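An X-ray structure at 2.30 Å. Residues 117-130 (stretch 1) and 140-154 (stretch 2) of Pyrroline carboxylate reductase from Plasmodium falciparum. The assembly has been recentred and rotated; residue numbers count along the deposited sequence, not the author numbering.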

# COMPACT_ATOMS: atom_id res chain seq x y z
N PRO A 117 -34.88 -9.20 5.87
CA PRO A 117 -35.90 -8.14 6.03
C PRO A 117 -37.36 -8.55 5.78
O PRO A 117 -38.26 -7.79 6.12
CB PRO A 117 -35.47 -7.10 5.00
CG PRO A 117 -34.01 -7.22 4.97
CD PRO A 117 -33.73 -8.69 5.10
N CYS A 118 -37.58 -9.72 5.18
CA CYS A 118 -38.93 -10.23 4.95
C CYS A 118 -39.66 -10.53 6.25
O CYS A 118 -40.90 -10.56 6.29
CB CYS A 118 -38.90 -11.46 4.05
SG CYS A 118 -38.12 -12.91 4.79
N LEU A 119 -38.89 -10.74 7.32
CA LEU A 119 -39.41 -10.95 8.67
C LEU A 119 -40.28 -9.78 9.13
O LEU A 119 -41.30 -9.98 9.79
CB LEU A 119 -38.26 -11.19 9.65
CG LEU A 119 -38.57 -11.47 11.13
CD1 LEU A 119 -39.21 -12.84 11.32
CD2 LEU A 119 -37.30 -11.36 11.97
N VAL A 120 -39.86 -8.56 8.79
CA VAL A 120 -40.64 -7.36 9.10
C VAL A 120 -41.44 -6.87 7.88
O VAL A 120 -41.80 -5.69 7.79
CB VAL A 120 -39.75 -6.22 9.71
CG1 VAL A 120 -39.19 -6.64 11.06
CG2 VAL A 120 -38.62 -5.82 8.76
N GLY A 121 -41.71 -7.78 6.96
CA GLY A 121 -42.52 -7.50 5.77
C GLY A 121 -41.89 -6.56 4.77
O GLY A 121 -42.60 -5.91 3.99
N GLU A 122 -40.56 -6.50 4.77
CA GLU A 122 -39.83 -5.57 3.91
C GLU A 122 -38.72 -6.27 3.12
O GLU A 122 -37.66 -5.70 2.85
CB GLU A 122 -39.27 -4.42 4.75
CG GLU A 122 -39.23 -3.07 4.02
CD GLU A 122 -40.62 -2.55 3.68
OE1 GLU A 122 -41.46 -2.43 4.59
OE2 GLU A 122 -40.86 -2.26 2.48
N GLY A 123 -38.98 -7.52 2.74
CA GLY A 123 -38.01 -8.33 2.01
C GLY A 123 -37.84 -7.94 0.56
O GLY A 123 -38.75 -7.38 -0.05
N SER A 124 -36.67 -8.24 0.01
CA SER A 124 -36.41 -8.07 -1.41
C SER A 124 -36.21 -9.45 -2.03
O SER A 124 -35.43 -10.26 -1.53
CB SER A 124 -35.20 -7.18 -1.65
OG SER A 124 -35.02 -6.93 -3.03
N PHE A 125 -36.92 -9.70 -3.12
CA PHE A 125 -36.89 -11.01 -3.76
C PHE A 125 -36.62 -10.90 -5.26
O PHE A 125 -37.08 -9.97 -5.92
CB PHE A 125 -38.22 -11.75 -3.55
CG PHE A 125 -38.71 -11.76 -2.13
CD1 PHE A 125 -39.57 -10.76 -1.68
CD2 PHE A 125 -38.33 -12.77 -1.25
CE1 PHE A 125 -40.04 -10.76 -0.36
CE2 PHE A 125 -38.80 -12.78 0.07
CZ PHE A 125 -39.65 -11.77 0.51
N ILE A 126 -35.85 -11.86 -5.77
CA ILE A 126 -35.70 -12.08 -7.21
C ILE A 126 -35.91 -13.55 -7.51
O ILE A 126 -35.53 -14.41 -6.71
CB ILE A 126 -34.32 -11.60 -7.77
CG1 ILE A 126 -33.13 -12.22 -6.99
CG2 ILE A 126 -34.27 -10.08 -7.87
CD1 ILE A 126 -32.71 -11.48 -5.72
N TYR A 127 -36.52 -13.85 -8.65
CA TYR A 127 -36.77 -15.25 -9.02
C TYR A 127 -36.72 -15.55 -10.51
O TYR A 127 -36.89 -14.67 -11.35
CB TYR A 127 -38.10 -15.75 -8.41
CG TYR A 127 -39.34 -15.47 -9.24
CD1 TYR A 127 -39.89 -16.45 -10.06
CD2 TYR A 127 -39.97 -14.22 -9.18
CE1 TYR A 127 -41.04 -16.19 -10.82
CE2 TYR A 127 -41.12 -13.96 -9.93
CZ TYR A 127 -41.64 -14.95 -10.74
OH TYR A 127 -42.77 -14.70 -11.49
N CYS A 128 -36.46 -16.82 -10.80
CA CYS A 128 -36.53 -17.37 -12.14
C CYS A 128 -37.12 -18.77 -12.03
O CYS A 128 -37.09 -19.38 -10.95
CB CYS A 128 -35.14 -17.42 -12.79
SG CYS A 128 -33.93 -18.38 -11.87
N SER A 129 -37.66 -19.29 -13.13
CA SER A 129 -38.33 -20.58 -13.11
C SER A 129 -38.03 -21.39 -14.37
O SER A 129 -37.65 -20.84 -15.40
CB SER A 129 -39.83 -20.40 -12.94
OG SER A 129 -40.37 -19.60 -13.98
N ASN A 130 -38.19 -22.71 -14.27
CA ASN A 130 -37.94 -23.60 -15.40
C ASN A 130 -39.09 -23.63 -16.41
O ASN A 130 -39.99 -22.78 -16.37
CB ASN A 130 -37.58 -25.02 -14.91
CG ASN A 130 -38.76 -25.76 -14.27
OD1 ASN A 130 -39.79 -25.17 -13.95
ND2 ASN A 130 -38.59 -27.06 -14.07
N TYR A 140 -48.94 -17.59 -7.82
CA TYR A 140 -48.76 -18.05 -6.44
C TYR A 140 -47.44 -17.56 -5.85
O TYR A 140 -47.39 -17.14 -4.69
CB TYR A 140 -48.85 -19.58 -6.35
CG TYR A 140 -50.23 -20.11 -6.06
CD1 TYR A 140 -50.68 -20.23 -4.74
CD2 TYR A 140 -51.09 -20.49 -7.08
CE1 TYR A 140 -51.95 -20.71 -4.46
CE2 TYR A 140 -52.37 -20.98 -6.81
CZ TYR A 140 -52.79 -21.09 -5.49
OH TYR A 140 -54.05 -21.58 -5.22
N VAL A 141 -46.38 -17.61 -6.65
CA VAL A 141 -45.05 -17.16 -6.23
C VAL A 141 -45.06 -15.65 -5.93
O VAL A 141 -44.60 -15.23 -4.87
CB VAL A 141 -43.95 -17.51 -7.29
CG1 VAL A 141 -42.62 -16.85 -6.95
CG2 VAL A 141 -43.78 -19.02 -7.39
N ASN A 142 -45.60 -14.86 -6.86
CA ASN A 142 -45.70 -13.41 -6.70
C ASN A 142 -46.47 -12.97 -5.45
O ASN A 142 -46.01 -12.09 -4.72
CB ASN A 142 -46.30 -12.76 -7.94
CG ASN A 142 -45.25 -12.34 -8.95
OD1 ASN A 142 -44.50 -13.16 -9.47
ND2 ASN A 142 -45.18 -11.04 -9.23
N ASP A 143 -47.62 -13.60 -5.20
CA ASP A 143 -48.48 -13.23 -4.08
C ASP A 143 -47.90 -13.60 -2.72
O ASP A 143 -48.14 -12.91 -1.73
CB ASP A 143 -49.87 -13.85 -4.23
CG ASP A 143 -50.60 -13.38 -5.49
OD1 ASP A 143 -50.18 -12.37 -6.10
OD2 ASP A 143 -51.60 -14.02 -5.86
N ILE A 144 -47.14 -14.70 -2.68
CA ILE A 144 -46.50 -15.17 -1.45
C ILE A 144 -45.43 -14.19 -0.97
O ILE A 144 -45.36 -13.87 0.22
CB ILE A 144 -45.92 -16.60 -1.60
CG1 ILE A 144 -47.05 -17.64 -1.56
CG2 ILE A 144 -44.90 -16.91 -0.51
CD1 ILE A 144 -46.65 -19.04 -2.01
N PHE A 145 -44.61 -13.71 -1.90
CA PHE A 145 -43.48 -12.85 -1.56
C PHE A 145 -43.79 -11.35 -1.59
O PHE A 145 -43.13 -10.57 -0.90
CB PHE A 145 -42.26 -13.21 -2.42
CG PHE A 145 -41.81 -14.64 -2.27
CD1 PHE A 145 -41.18 -15.07 -1.11
CD2 PHE A 145 -42.03 -15.57 -3.29
CE1 PHE A 145 -40.78 -16.40 -0.96
CE2 PHE A 145 -41.62 -16.89 -3.15
CZ PHE A 145 -41.00 -17.31 -1.99
N ASN A 146 -44.80 -10.95 -2.37
CA ASN A 146 -45.28 -9.57 -2.34
C ASN A 146 -46.07 -9.23 -1.07
O ASN A 146 -46.31 -8.06 -0.78
CB ASN A 146 -46.12 -9.24 -3.59
CG ASN A 146 -45.27 -8.75 -4.75
OD1 ASN A 146 -44.29 -8.02 -4.57
ND2 ASN A 146 -45.66 -9.14 -5.96
N SER A 147 -46.46 -10.26 -0.33
CA SER A 147 -47.14 -10.09 0.95
C SER A 147 -46.18 -9.67 2.06
O SER A 147 -46.59 -9.05 3.05
CB SER A 147 -47.88 -11.38 1.34
OG SER A 147 -46.98 -12.38 1.79
N CYS A 148 -44.90 -10.02 1.90
CA CYS A 148 -43.87 -9.67 2.87
C CYS A 148 -42.65 -8.99 2.23
O CYS A 148 -41.54 -9.05 2.76
CB CYS A 148 -43.44 -10.92 3.66
SG CYS A 148 -42.73 -12.25 2.67
N GLY A 149 -42.88 -8.33 1.09
CA GLY A 149 -41.82 -7.59 0.41
C GLY A 149 -42.11 -7.26 -1.04
O GLY A 149 -43.27 -7.17 -1.44
N ILE A 150 -41.05 -7.08 -1.82
CA ILE A 150 -41.16 -6.78 -3.25
C ILE A 150 -40.38 -7.81 -4.07
O ILE A 150 -39.18 -8.00 -3.86
CB ILE A 150 -40.67 -5.33 -3.57
CG1 ILE A 150 -41.57 -4.30 -2.89
CG2 ILE A 150 -40.62 -5.09 -5.09
CD1 ILE A 150 -41.01 -2.88 -2.87
N ILE A 151 -41.07 -8.46 -5.00
CA ILE A 151 -40.47 -9.51 -5.83
C ILE A 151 -40.36 -9.11 -7.30
O ILE A 151 -41.28 -8.51 -7.87
CB ILE A 151 -41.19 -10.89 -5.65
CG1 ILE A 151 -40.42 -12.01 -6.36
CG2 ILE A 151 -42.65 -10.82 -6.10
CD1 ILE A 151 -40.69 -13.40 -5.82
N HIS A 152 -39.22 -9.44 -7.91
CA HIS A 152 -39.00 -9.25 -9.34
C HIS A 152 -38.72 -10.59 -10.01
O HIS A 152 -38.10 -11.46 -9.41
CB HIS A 152 -37.80 -8.32 -9.57
CG HIS A 152 -37.98 -6.94 -9.01
ND1 HIS A 152 -38.40 -5.88 -9.77
CD2 HIS A 152 -37.78 -6.46 -7.76
CE1 HIS A 152 -38.46 -4.80 -9.01
NE2 HIS A 152 -38.09 -5.12 -7.79
N GLU A 153 -39.20 -10.75 -11.24
CA GLU A 153 -38.79 -11.88 -12.06
C GLU A 153 -37.65 -11.46 -12.96
O GLU A 153 -37.77 -10.50 -13.73
CB GLU A 153 -39.95 -12.44 -12.89
CG GLU A 153 -39.60 -13.74 -13.61
CD GLU A 153 -40.75 -14.33 -14.41
OE1 GLU A 153 -41.71 -13.59 -14.75
OE2 GLU A 153 -40.69 -15.54 -14.70
N ILE A 154 -36.53 -12.17 -12.85
CA ILE A 154 -35.33 -11.84 -13.62
C ILE A 154 -34.81 -13.07 -14.37
O ILE A 154 -35.25 -14.19 -14.11
CB ILE A 154 -34.21 -11.25 -12.72
CG1 ILE A 154 -33.72 -12.28 -11.70
CG2 ILE A 154 -34.68 -9.97 -12.03
CD1 ILE A 154 -32.36 -11.97 -11.11
O HOH W 1 -37.07 -5.75 -4.41

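Strands 123-129 and 149-153 run parallel, and their backbone ladder sends alternate side chains to opposite faces of the sheet. Its hydrogen bonds include Gly 123 N to Cys 148 O (3.0 Å) and Phe 125 N to Ile 150 O (2.9 Å). Phe 125, Tyr 127, Ile 151 and Glu 153 share the face that helix 140-146 covers. Phe 125, chi1 -48° (m), lays one ring face against Phe 145, whose CB sits 3.8 Å from the Phe 125 ring centroid; the two ring planes meet obliquely at 45°. The ring edge lies beside Gly 149, with Phe 125 CE1 3.7 Å from Gly 149 CA. A CB on Gly 149 would clash with that CE1 and with Gly 123 O, and the backbone angles there themselves call for glycine. Tyr 127, chi1 86° (p), brings its ring between helix and strand: Val 141 CG1 lies over one face, 4.1 Å from the ring centroid, and Glu 153 CG over the opposite face at 4.0 Å. The t chi1 of Glu 153 places CG there, and a t chi2 carries the chain on from it, while Ile 151 CD1, also on a t,t chain, reaches Tyr 127 CD2 at 3.5 Å. On the other face, a water links Ser 124 OG (2.7 Å) to Ile 150 O (3.1 Å), donating to the carbonyl.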